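Local coordinates for microtubule-associated protein 1 light chain 3 (Plasmodium falciparum, PDB 4EOY) that probably works as the ubiquitin-like Atg8 of the parasite's autophagy-related conjugation machinery, and binds a peptide of its partner Atg3, at residues S7-D10 and N16-A19; K49-V54 and D114-M119; E62-L67 and P97-L102. The protein carries 3 engineered substitutions. One frame throughout, in Å; residues are numbered along the deposited sequence.

Contact 1 (S7-D10 and N16-A19); sequences SLKD and NRVA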
ATOM      1  N   SER A   7     -11.452   4.981  -4.592  1.00 36.28           N
ATOM      2  CA  SER A   7     -10.724   3.913  -3.894  1.00 33.92           C
ATOM      3  C   SER A   7     -11.249   2.512  -4.282  1.00 37.30           C
ATOM      4  O   SER A   7     -12.174   2.380  -5.091  1.00 43.44           O
ATOM      5  CB  SER A   7     -10.817   4.114  -2.375  1.00 30.41           C
ATOM      6  OG  SER A   7     -10.262   3.015  -1.657  1.00 36.55           O
ATOM      7  N   LEU A   8     -10.651   1.481  -3.688  1.00 35.95           N
ATOM      8  CA  LEU A   8     -11.003   0.094  -3.970  1.00 37.86           C
ATOM      9  C   LEU A   8     -12.393  -0.267  -3.441  1.00 44.25           C
ATOM     10  O   LEU A   8     -13.053  -1.180  -3.959  1.00 46.10           O
ATOM     11  CB  LEU A   8      -9.969  -0.841  -3.355  1.00 34.80           C
ATOM     12  CG  LEU A   8      -9.953  -2.263  -3.908  1.00 41.99           C
ATOM     13  CD1 LEU A   8      -9.172  -2.312  -5.216  1.00 38.02           C
ATOM     14  CD2 LEU A   8      -9.338  -3.199  -2.889  1.00 35.27           C
ATOM     15  N   LYS A   9     -12.834   0.455  -2.412  1.00 45.84           N
ATOM     16  CA  LYS A   9     -14.171   0.271  -1.837  1.00 39.55           C
ATOM     17  C   LYS A   9     -15.268   0.626  -2.844  1.00 36.10           C
ATOM     18  O   LYS A   9     -16.355   0.050  -2.821  1.00 30.89           O
ATOM     19  CB  LYS A   9     -14.313   1.104  -0.565  1.00 38.11           C
ATOM     20  CG  LYS A   9     -13.330   0.701   0.519  1.00 40.05           C
ATOM     21  CD  LYS A   9     -13.528   1.488   1.803  1.00 39.96           C
ATOM     22  CE  LYS A   9     -12.777   0.830   2.949  1.00 46.75           C
ATOM     23  NZ  LYS A   9     -12.817   1.648   4.185  1.00 52.42           N
ATOM     24  N   ASP A  10     -14.965   1.567  -3.732  1.00 35.59           N
ATOM     25  CA  ASP A  10     -15.895   1.967  -4.783  1.00 41.97           C
ATOM     26  C   ASP A  10     -15.846   0.989  -5.963  1.00 48.89           C
ATOM     27  O   ASP A  10     -16.805   0.875  -6.741  1.00 42.40           O
ATOM     28  CB  ASP A  10     -15.567   3.389  -5.260  1.00 53.65           C
ATOM     29  CG  ASP A  10     -15.234   4.349  -4.104  1.00 47.67           C
ATOM     30  OD1 ASP A  10     -15.381   3.970  -2.922  1.00 59.83           O
ATOM     31  OD2 ASP A  10     -14.807   5.482  -4.377  1.00 43.79           O
ATOM     32  N   ASN A  16     -17.125  -9.076  -1.439  1.00 33.84           N
ATOM     33  CA  ASN A  16     -16.032  -9.600  -2.278  1.00 38.03           C
ATOM     34  C   ASN A  16     -14.651  -9.362  -1.674  1.00 40.45           C
ATOM     35  O   ASN A  16     -13.834 -10.276  -1.643  1.00 58.26           O
ATOM     36  CB  ASN A  16     -16.092  -9.012  -3.694  1.00 41.07           C
ATOM     37  CG  ASN A  16     -17.252  -9.569  -4.513  1.00 45.84           C
ATOM     38  OD1 ASN A  16     -18.221 -10.081  -3.962  1.00 48.16           O
ATOM     39  ND2 ASN A  16     -17.160  -9.457  -5.838  1.00 48.52           N
ATOM     40  N   ARG A  17     -14.398  -8.131  -1.215  1.00 30.80           N
ATOM     41  CA  ARG A  17     -13.177  -7.767  -0.462  1.00 26.99           C
ATOM     42  C   ARG A  17     -12.918  -8.615   0.778  1.00 25.93           C
ATOM     43  O   ARG A  17     -11.785  -9.008   1.027  1.00 21.10           O
ATOM     44  CB  ARG A  17     -13.216  -6.280  -0.058  1.00 31.95           C
ATOM     45  CG  ARG A  17     -12.922  -5.310  -1.202  1.00 32.92           C
ATOM     46  CD  ARG A  17     -13.712  -4.012  -1.095  1.00 35.30           C
ATOM     47  NE  ARG A  17     -13.718  -3.503   0.271  1.00 43.44           N
ATOM     48  CZ  ARG A  17     -14.640  -2.696   0.781  1.00 30.50           C
ATOM     49  NH1 ARG A  17     -15.654  -2.255   0.045  1.00 35.28           N
ATOM     50  NH2 ARG A  17     -14.534  -2.325   2.048  1.00 32.35           N
ATOM     51  N   VAL A  18     -13.961  -8.885   1.561  1.00 30.06           N
ATOM     52  CA  VAL A  18     -13.845  -9.780   2.713  1.00 32.62           C
ATOM     53  C   VAL A  18     -13.435 -11.188   2.271  1.00 35.15           C
ATOM     54  O   VAL A  18     -12.568 -11.812   2.880  1.00 33.73           O
ATOM     55  CB  VAL A  18     -15.166  -9.838   3.516  1.00 36.08           C
ATOM     56  CG1 VAL A  18     -15.078 -10.872   4.623  1.00 31.33           C
ATOM     57  CG2 VAL A  18     -15.489  -8.476   4.106  1.00 34.09           C
ATOM     58  N   ALA A  19     -14.045 -11.664   1.190  1.00 44.50           N
ATOM     59  CA  ALA A  19     -13.712 -12.965   0.620  1.00 37.87           C
ATOM     60  C   ALA A  19     -12.275 -12.988   0.087  1.00 47.40           C
ATOM     61  O   ALA A  19     -11.558 -13.956   0.301  1.00 47.83           O
ATOM     62  CB  ALA A  19     -14.696 -13.318  -0.489  1.00 52.44           C
TER
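Arg17 makes this contact with Lys9 and, more lightly, with Leu8, and its side chain can be followed outward from helix 14-27. Arg17 leaves its helix toward 7-10. Leu8 CD2 lies 4.5 Å from Arg17 CG, and one carbon further out the carbonyl of Leu8 comes up, with Leu8 O 4.1 Å from Arg17 CD, so the leucine packs lightly on the aliphatic part of the arginine.

Bent at chi2 and chi3 (43° at chi3), the chain carries its guanidinium to Lys9. One face receives Lys9: CG stands 3.5 Å above the plane, offset toward the rim, and Lys9 CA is 3.5 Å from Arg17 NH1. Lys9 CE runs on past Arg17 NH2 at 3.7 Å, the two side chains crossing at roughly a right angle. This is van der Waals packing of lysine methylenes on a flat cation, with no hydrogen bond between the segments.

The charged ends have separate carboxylates. Lys9 NZ is paired with Asp112 and Arg17 NH2 with Asp114, while Arg17 NH1 donates to Val12 O. Although Lys9 NZ and Arg17 NH2 are 4.8 Å apart, these acids probably offset their like charges. A calcium ion lies close to the Arg17 side chain, in a site formed by residues 13-17.

Packing of helices 8-11 and 14-27 in this way belongs to the N-terminal helical extension that Atg8 proteins add to the ubiquitin fold.

Contact 2 (K49-V54 and D114-M119); sequences KKKFLV and DGYLYM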
ATOM      1  N   LYS A  49      -0.687  -0.309 -10.265  1.00 31.61           N
ATOM      2  CA  LYS A  49      -0.603  -1.457  -9.357  1.00 32.65           C
ATOM      3  C   LYS A  49      -0.491  -0.988  -7.908  1.00 28.80           C
ATOM      4  O   LYS A  49       0.494  -0.338  -7.523  1.00 21.81           O
ATOM      5  CB  LYS A  49       0.575  -2.366  -9.736  1.00 41.61           C
ATOM      6  CG  LYS A  49       0.216  -3.358 -10.835  1.00 50.98           C
ATOM      7  CD  LYS A  49       1.260  -4.449 -11.012  1.00 75.69           C
ATOM      8  CE  LYS A  49       2.203  -4.152 -12.167  1.00 75.83           C
ATOM      9  NZ  LYS A  49       1.550  -4.258 -13.501  1.00 63.35           N
ATOM     10  N   LYS A  50      -1.515  -1.313  -7.116  1.00 27.34           N
ATOM     11  CA  LYS A  50      -1.660  -0.759  -5.768  1.00 29.07           C
ATOM     12  C   LYS A  50      -1.912  -1.781  -4.665  1.00 28.82           C
ATOM     13  O   LYS A  50      -2.060  -1.407  -3.494  1.00 28.51           O
ATOM     14  CB  LYS A  50      -2.780   0.285  -5.757  1.00 33.85           C
ATOM     15  CG  LYS A  50      -4.142  -0.246  -6.158  1.00 38.59           C
ATOM     16  CD  LYS A  50      -5.155   0.875  -6.160  1.00 41.50           C
ATOM     17  CE  LYS A  50      -6.580   0.357  -6.236  1.00 47.47           C
ATOM     18  NZ  LYS A  50      -7.550   1.485  -6.058  1.00 49.10           N
ATOM     19  N   LYS A  51      -1.909  -3.064  -5.014  1.00 25.89           N
ATOM     20  CA  LYS A  51      -2.137  -4.129  -4.042  1.00 26.76           C
ATOM     21  C   LYS A  51      -0.815  -4.819  -3.732  1.00 28.40           C
ATOM     22  O   LYS A  51      -0.109  -5.246  -4.640  1.00 26.19           O
ATOM     23  CB  LYS A  51      -3.143  -5.144  -4.594  1.00 28.31           C
ATOM     24  CG  LYS A  51      -4.468  -4.531  -5.004  1.00 29.44           C
ATOM     25  CD  LYS A  51      -5.677  -5.359  -4.590  1.00 30.76           C
ATOM     26  CE  LYS A  51      -5.750  -6.676  -5.342  1.00 39.18           C
ATOM     27  NZ  LYS A  51      -6.949  -7.483  -4.984  1.00 42.11           N
ATOM     28  N   PHE A  52      -0.498  -4.919  -2.447  1.00 25.77           N
ATOM     29  CA  PHE A  52       0.740  -5.500  -1.978  1.00 25.34           C
ATOM     30  C   PHE A  52       0.475  -6.632  -1.006  1.00 23.97           C
ATOM     31  O   PHE A  52      -0.464  -6.565  -0.204  1.00 26.55           O
ATOM     32  CB  PHE A  52       1.564  -4.435  -1.254  1.00 27.64           C
ATOM     33  CG  PHE A  52       2.163  -3.434  -2.168  1.00 28.02           C
ATOM     34  CD1 PHE A  52       1.385  -2.434  -2.709  1.00 25.84           C
ATOM     35  CD2 PHE A  52       3.511  -3.512  -2.515  1.00 34.59           C
ATOM     36  CE1 PHE A  52       1.935  -1.506  -3.566  1.00 29.94           C
ATOM     37  CE2 PHE A  52       4.072  -2.583  -3.375  1.00 34.81           C
ATOM     38  CZ  PHE A  52       3.279  -1.577  -3.900  1.00 34.45           C
ATOM     39  N   LEU A  53       1.311  -7.655  -1.076  1.00 20.55           N
ATOM     40  CA  LEU A  53       1.274  -8.753  -0.131  1.00 21.32           C
ATOM     41  C   LEU A  53       2.597  -8.697   0.609  1.00 22.92           C
ATOM     42  O   LEU A  53       3.612  -9.196   0.118  1.00 25.69           O
ATOM     43  CB  LEU A  53       1.080 -10.065  -0.888  1.00 23.48           C
ATOM     44  CG  LEU A  53       0.417 -11.223  -0.160  1.00 27.70           C
ATOM     45  CD1 LEU A  53      -0.869 -10.768   0.529  1.00 32.39           C
ATOM     46  CD2 LEU A  53       0.130 -12.340  -1.151  1.00 26.18           C
ATOM     47  N   VAL A  54       2.601  -8.044   1.771  1.00 24.60           N
ATOM     48  CA  VAL A  54       3.844  -7.648   2.444  1.00 23.56           C
ATOM     49  C   VAL A  54       4.239  -8.633   3.551  1.00 25.55           C
ATOM     50  O   VAL A  54       3.410  -8.996   4.382  1.00 28.14           O
ATOM     51  CB  VAL A  54       3.677  -6.265   3.072  1.00 27.74           C
ATOM     52  CG1 VAL A  54       4.970  -5.803   3.732  1.00 33.06           C
ATOM     53  CG2 VAL A  54       3.230  -5.270   2.012  1.00 29.99           C
ATOM     54  N   ASP A 114     -12.785  -4.955   6.253  1.00 27.16           N
ATOM     55  CA  ASP A 114     -12.777  -5.818   5.070  1.00 33.33           C
ATOM     56  C   ASP A 114     -11.515  -6.711   4.950  1.00 33.07           C
ATOM     57  O   ASP A 114     -11.417  -7.522   4.022  1.00 36.39           O
ATOM     58  CB  ASP A 114     -13.018  -5.007   3.774  1.00 33.26           C
ATOM     59  CG  ASP A 114     -11.886  -4.049   3.434  1.00 27.63           C
ATOM     60  OD1 ASP A 114     -10.814  -4.077   4.065  1.00 28.67           O
ATOM     61  OD2 ASP A 114     -12.086  -3.262   2.498  1.00 34.25           O
ATOM     62  N   GLY A 115     -10.573  -6.564   5.882  1.00 27.15           N
ATOM     63  CA  GLY A 115      -9.357  -7.391   5.907  1.00 25.85           C
ATOM     64  C   GLY A 115      -8.101  -6.713   5.362  1.00 28.23           C
ATOM     65  O   GLY A 115      -6.995  -7.219   5.542  1.00 21.63           O
ATOM     66  N   TYR A 116      -8.271  -5.566   4.697  1.00 28.88           N
ATOM     67  CA  TYR A 116      -7.156  -4.854   4.069  1.00 20.60           C
ATOM     68  C   TYR A 116      -6.510  -3.847   5.012  1.00 19.03           C
ATOM     69  O   TYR A 116      -7.180  -3.246   5.859  1.00 18.19           O
ATOM     70  CB  TYR A 116      -7.624  -4.103   2.806  1.00 21.16           C
ATOM     71  CG  TYR A 116      -7.750  -4.954   1.563  1.00 19.63           C
ATOM     72  CD1 TYR A 116      -6.610  -5.453   0.922  1.00 19.44           C
ATOM     73  CD2 TYR A 116      -8.999  -5.273   1.033  1.00 18.15           C
ATOM     74  CE1 TYR A 116      -6.705  -6.256  -0.207  1.00 18.24           C
ATOM     75  CE2 TYR A 116      -9.106  -6.081  -0.092  1.00 20.61           C
ATOM     76  CZ  TYR A 116      -7.947  -6.568  -0.708  1.00 21.07           C
ATOM     77  OH  TYR A 116      -8.028  -7.364  -1.836  1.00 27.63           O
ATOM     78  N   LEU A 117      -5.198  -3.662   4.857  1.00 16.64           N
ATOM     79  CA  LEU A 117      -4.531  -2.517   5.427  1.00 16.09           C
ATOM     80  C   LEU A 117      -4.485  -1.413   4.371  1.00 19.90           C
ATOM     81  O   LEU A 117      -3.797  -1.533   3.342  1.00 18.78           O
ATOM     82  CB  LEU A 117      -3.129  -2.860   5.890  1.00 16.10           C
ATOM     83  CG  LEU A 117      -2.394  -1.723   6.617  1.00 15.43           C
ATOM     84  CD1 LEU A 117      -3.127  -1.418   7.905  1.00 16.83           C
ATOM     85  CD2 LEU A 117      -0.930  -2.087   6.848  1.00 15.83           C
ATOM     86  N   TYR A 118      -5.216  -0.331   4.628  1.00 21.55           N
ATOM     87  CA  TYR A 118      -5.272   0.789   3.694  1.00 21.40           C
ATOM     88  C   TYR A 118      -4.237   1.814   4.072  1.00 20.42           C
ATOM     89  O   TYR A 118      -4.138   2.225   5.244  1.00 30.77           O
ATOM     90  CB  TYR A 118      -6.653   1.429   3.705  1.00 25.50           C
ATOM     91  CG  TYR A 118      -7.709   0.625   2.974  1.00 22.51           C
ATOM     92  CD1 TYR A 118      -8.436  -0.351   3.627  1.00 24.57           C
ATOM     93  CD2 TYR A 118      -7.976   0.853   1.632  1.00 25.98           C
ATOM     94  CE1 TYR A 118      -9.393  -1.089   2.964  1.00 24.86           C
ATOM     95  CE2 TYR A 118      -8.942   0.126   0.965  1.00 26.98           C
ATOM     96  CZ  TYR A 118      -9.641  -0.852   1.638  1.00 26.16           C
ATOM     97  OH  TYR A 118     -10.595  -1.582   0.949  1.00 28.44           O
ATOM     98  N   MET A 119      -3.418   2.177   3.103  1.00 17.35           N
ATOM     99  CA  MET A 119      -2.383   3.186   3.300  1.00 21.25           C
ATOM    100  C   MET A 119      -2.475   4.237   2.201  1.00 21.93           C
ATOM    101  O   MET A 119      -2.876   3.942   1.064  1.00 22.08           O
ATOM    102  CB  MET A 119      -1.004   2.531   3.301  1.00 26.93           C
ATOM    103  CG  MET A 119      -0.780   1.625   4.507  1.00 23.90           C
ATOM    104  SD  MET A 119       0.922   1.070   4.531  1.00 36.23           S
ATOM    105  CE  MET A 119       1.804   2.571   4.985  1.00 33.38           C
TER
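Lys51 NZ is the polar atom on which several groups converge. Its strongest partner is Glu20 of helix 14-27, in a salt bridge. Tyr116 OH accepts a weak hydrogen bond from it, Lys51 NZ to Tyr116 OH being 3.3 Å. The ammonium gets there because the lysine chain is bent at chi2 and again at chi3 (-68°), which also brings Lys51 CD within 4.1 Å of Tyr116 OH. The lysine thus reaches the phenol at its hydroxyl end, while Tyr116 for its part leaves the backbone toward the lysine's segment.

The side chains have a whole strand to span. Strand 31-38 lies between the two segments, hydrogen-bonded through its backbone to Phe52 and Val54 on one side and to Leu117 on the other, and the nearest CA atoms, those of Lys51 and Tyr116, are 9.6 Å apart. The sheet is that of a ubiquitin fold, and strand 51-55 is an outermost strand within the chain. It is there that the Atg3 peptide hydrogen-bonds to the backbones of Lys51 and Leu53, as Atg8-interacting motifs do. An aromatic side chain of the peptide packs on Tyr116, and Lys51 also packs on the peptide backbone.

Before strand 117-122, Asp114 holds the chain in an Asx turn. Tyr116 N donates to Asp114 OD1 at 3.0 Å, nearly straight at 164°, meeting the carboxylate on its anti side and 30° out of its plane. The other oxygen, Asp114 OD2, uses its syn lone pair to accept from Tyr118 OH at 2.7 Å, while also pairing with Arg17.

Contact 3 (E62-L67 and P97-L102); sequences EFKFIL and PKTGLL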
ATOM      1  N   GLU A  62      11.257   0.019   6.095  1.00 30.86           N
ATOM      2  CA  GLU A  62      11.692  -0.664   4.882  1.00 35.73           C
ATOM      3  C   GLU A  62      10.593  -0.612   3.826  1.00 27.71           C
ATOM      4  O   GLU A  62      10.858  -0.314   2.664  1.00 27.73           O
ATOM      5  CB  GLU A  62      12.077  -2.116   5.190  1.00 37.27           C
ATOM      6  CG  GLU A  62      13.270  -2.259   6.121  1.00 38.44           C
ATOM      7  CD  GLU A  62      13.478  -3.681   6.636  1.00 57.24           C
ATOM      8  OE1 GLU A  62      12.500  -4.460   6.698  1.00 76.80           O
ATOM      9  OE2 GLU A  62      14.629  -4.018   7.004  1.00 71.35           O
ATOM     10  N   PHE A  63       9.359  -0.896   4.232  1.00 26.67           N
ATOM     11  CA  PHE A  63       8.235  -0.872   3.293  1.00 29.46           C
ATOM     12  C   PHE A  63       7.976   0.533   2.738  1.00 34.00           C
ATOM     13  O   PHE A  63       7.649   0.690   1.532  1.00 24.56           O
ATOM     14  CB  PHE A  63       6.968  -1.406   3.932  1.00 25.26           C
ATOM     15  CG  PHE A  63       5.791  -1.400   3.006  1.00 28.26           C
ATOM     16  CD1 PHE A  63       5.806  -2.172   1.853  1.00 27.85           C
ATOM     17  CD2 PHE A  63       4.686  -0.589   3.258  1.00 26.72           C
ATOM     18  CE1 PHE A  63       4.729  -2.171   0.987  1.00 32.48           C
ATOM     19  CE2 PHE A  63       3.613  -0.581   2.393  1.00 26.44           C
ATOM     20  CZ  PHE A  63       3.626  -1.375   1.265  1.00 28.97           C
ATOM     21  N   LYS A  64       8.130   1.529   3.615  1.00 24.16           N
ATOM     22  CA  LYS A  64       8.091   2.939   3.222  1.00 31.83           C
ATOM     23  C   LYS A  64       9.140   3.280   2.153  1.00 26.79           C
ATOM     24  O   LYS A  64       8.850   4.019   1.222  1.00 28.46           O
ATOM     25  CB  LYS A  64       8.278   3.864   4.441  1.00 38.61           C
ATOM     26  CG  LYS A  64       7.058   3.944   5.357  1.00 49.03           C
ATOM     27  CD  LYS A  64       7.030   5.203   6.228  1.00 42.70           C
ATOM     28  CE  LYS A  64       8.051   5.167   7.350  1.00 46.97           C
ATOM     29  NZ  LYS A  64       7.790   6.238   8.358  1.00 37.76           N
ATOM     30  N   PHE A  65      10.353   2.752   2.292  1.00 26.58           N
ATOM     31  CA  PHE A  65      11.391   2.950   1.271  1.00 25.37           C
ATOM     32  C   PHE A  65      10.963   2.337  -0.050  1.00 23.35           C
ATOM     33  O   PHE A  65      11.004   2.979  -1.082  1.00 32.50           O
ATOM     34  CB  PHE A  65      12.710   2.353   1.730  1.00 29.71           C
ATOM     35  CG  PHE A  65      13.791   2.383   0.686  1.00 38.66           C
ATOM     36  CD1 PHE A  65      13.921   1.343  -0.234  1.00 43.58           C
ATOM     37  CD2 PHE A  65      14.683   3.446   0.617  1.00 39.93           C
ATOM     38  CE1 PHE A  65      14.912   1.373  -1.201  1.00 39.85           C
ATOM     39  CE2 PHE A  65      15.678   3.470  -0.344  1.00 34.61           C
ATOM     40  CZ  PHE A  65      15.789   2.435  -1.252  1.00 34.22           C
ATOM     41  N   ILE A  66      10.523   1.095  -0.011  1.00 25.40           N
ATOM     42  CA  ILE A  66      10.021   0.413  -1.205  1.00 23.90           C
ATOM     43  C   ILE A  66       8.861   1.179  -1.845  1.00 25.20           C
ATOM     44  O   ILE A  66       8.770   1.304  -3.068  1.00 29.57           O
ATOM     45  CB  ILE A  66       9.558  -1.018  -0.853  1.00 25.46           C
ATOM     46  CG1 ILE A  66      10.764  -1.878  -0.425  1.00 33.53           C
ATOM     47  CG2 ILE A  66       8.803  -1.640  -2.011  1.00 21.43           C
ATOM     48  CD1 ILE A  66      10.374  -3.219   0.163  1.00 36.49           C
ATOM     49  N   LEU A  67       7.959   1.694  -1.020  1.00 26.80           N
ATOM     50  CA  LEU A  67       6.766   2.367  -1.546  1.00 27.35           C
ATOM     51  C   LEU A  67       7.112   3.708  -2.207  1.00 27.97           C
ATOM     52  O   LEU A  67       6.500   4.086  -3.201  1.00 32.69           O
ATOM     53  CB  LEU A  67       5.736   2.553  -0.432  1.00 30.87           C
ATOM     54  CG  LEU A  67       4.273   2.654  -0.844  1.00 30.98           C
ATOM     55  CD1 LEU A  67       3.866   1.508  -1.744  1.00 37.95           C
ATOM     56  CD2 LEU A  67       3.392   2.670   0.394  1.00 41.61           C
ATOM     57  N   PRO A  97       2.965   6.417   9.542  1.00 43.46           N
ATOM     58  CA  PRO A  97       3.413   5.102   9.978  1.00 46.39           C
ATOM     59  C   PRO A  97       4.703   5.201  10.792  1.00 59.08           C
ATOM     60  O   PRO A  97       5.640   5.893  10.369  1.00 46.66           O
ATOM     61  CB  PRO A  97       3.662   4.352   8.665  1.00 45.92           C
ATOM     62  CG  PRO A  97       2.971   5.146   7.607  1.00 35.74           C
ATOM     63  CD  PRO A  97       3.004   6.561   8.082  1.00 32.99           C
ATOM     64  N   LYS A  98       4.729   4.519  11.944  1.00 51.63           N
ATOM     65  CA  LYS A  98       5.872   4.543  12.868  1.00 54.75           C
ATOM     66  C   LYS A  98       7.005   3.672  12.307  1.00 49.62           C
ATOM     67  O   LYS A  98       6.820   2.471  12.087  1.00 41.74           O
ATOM     68  CB  LYS A  98       5.437   4.025  14.246  1.00 73.18           C
ATOM     69  CG  LYS A  98       6.072   4.728  15.428  1.00 89.79           C
ATOM     70  CD  LYS A  98       5.082   4.810  16.577  1.00101.93           C
ATOM     71  CE  LYS A  98       5.745   5.265  17.863  1.00103.35           C
ATOM     72  NZ  LYS A  98       4.740   5.718  18.864  1.00122.28           N
ATOM     73  N   THR A  99       8.167   4.277  12.078  1.00 35.11           N
ATOM     74  CA  THR A  99       9.213   3.639  11.285  1.00 34.12           C
ATOM     75  C   THR A  99       9.757   2.364  11.931  1.00 38.78           C
ATOM     76  O   THR A  99      10.057   1.397  11.222  1.00 45.45           O
ATOM     77  CB  THR A  99      10.353   4.624  10.964  1.00 34.88           C
ATOM     78  OG1 THR A  99       9.883   5.589  10.008  1.00 35.98           O
ATOM     79  CG2 THR A  99      11.566   3.910  10.371  1.00 44.17           C
ATOM     80  N   GLY A 100       9.844   2.345  13.263  1.00 37.33           N
ATOM     81  CA  GLY A 100      10.467   1.231  13.987  1.00 37.73           C
ATOM     82  C   GLY A 100       9.566   0.060  14.359  1.00 35.77           C
ATOM     83  O   GLY A 100       9.909  -0.717  15.238  1.00 45.74           O
ATOM     84  N   LEU A 101       8.429  -0.073  13.685  1.00 35.41           N
ATOM     85  CA  LEU A 101       7.462  -1.140  13.949  1.00 32.66           C
ATOM     86  C   LEU A 101       7.522  -2.173  12.828  1.00 37.46           C
ATOM     87  O   LEU A 101       8.116  -1.920  11.774  1.00 36.62           O
ATOM     88  CB  LEU A 101       6.039  -0.574  14.033  1.00 29.75           C
ATOM     89  CG  LEU A 101       5.673   0.301  15.243  1.00 35.23           C
ATOM     90  CD1 LEU A 101       4.239   0.823  15.139  1.00 29.71           C
ATOM     91  CD2 LEU A 101       5.870  -0.450  16.551  1.00 31.32           C
ATOM     92  N   LEU A 102       6.914  -3.333  13.078  1.00 34.78           N
ATOM     93  CA  LEU A 102       6.703  -4.362  12.057  1.00 29.03           C
ATOM     94  C   LEU A 102       5.441  -4.056  11.272  1.00 28.70           C
ATOM     95  O   LEU A 102       4.515  -3.432  11.781  1.00 36.80           O
ATOM     96  CB  LEU A 102       6.548  -5.747  12.698  1.00 28.06           C
ATOM     97  CG  LEU A 102       7.691  -6.338  13.509  1.00 26.14           C
ATOM     98  CD1 LEU A 102       7.245  -7.693  14.030  1.00 37.84           C
ATOM     99  CD2 LEU A 102       8.978  -6.474  12.711  1.00 26.10           C
TER
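Lys64 reaches from helix 60-72 to the loop 97-102 and ends in two hydrogen bonds. Its NZ donates to Thr99 OG1 at 2.7 Å and to the backbone carbonyl of Pro97, with Lys64 NZ to Pro97 O measuring 3.0 Å. The second bond is somewhat off-axis: the C=O...donor angle is 148° and the nitrogen is tilted 30° from the carbonyl plane. One ammonium therefore satisfies a main-chain acceptor and a hydroxyl from residues two apart, bridging the hydroxyl and the carbonyl.

Torsions on both sides make this possible. Lys64 is bent at chi3 (-73°), swinging CE and NZ over to the loop, and Thr99 holds OG1 beside its own backbone N. Beneath the polar end, Lys64 CD rests 4.2 Å from Pro97 CB. The proline ring is buried, flanked also by Val60 and by Leu106 of helix 103-110.

In the ubiquitin fold 97-102 belongs to the link between strand 89-92 and the following helix 103-110, so the contact ties that link to helix 60-72, whose Phe63 and Leu67 pack on strand 51-55. The loop contains a type I turn from Lys98 to Leu101, whose closing bond, Leu101 N to Lys98 O, is weak at 3.4 Å. Backbone hydrogen bonds pair Thr99 with Gly61 and Leu101 with Val60, adding main-chain links to the side-chain ones.

Other polar groups are met locally: Glu62 OE1 accepts from Leu59 N, just ahead of helix 60-72, and Leu102 N, at the N-cap of helix 103-110, has a weak bond to Asp105.

Overall arrangement
The contacts run across the molecule. Contact 2 lies near the middle, its centre about 11 Å from that of contact 1 and about 14 Å from that of contact 3; the outer two are about 24 Å apart between centres, on opposite sides of the chain's centre. Along the sequence contact 1 is complete before the others begin, and both segments of contact 3 fall between those of contact 2. Contacts 1 and 2 meet through the Arg17-Asp114 salt bridge, joining the N-terminal helices to one end of the sheet. Contacts 2 and 3 share an apolar interface of sheet and helix 60-72, where Val54 CG2 is 3.6 Å from Phe63 CE1. The Atg3 peptide touches segments of both.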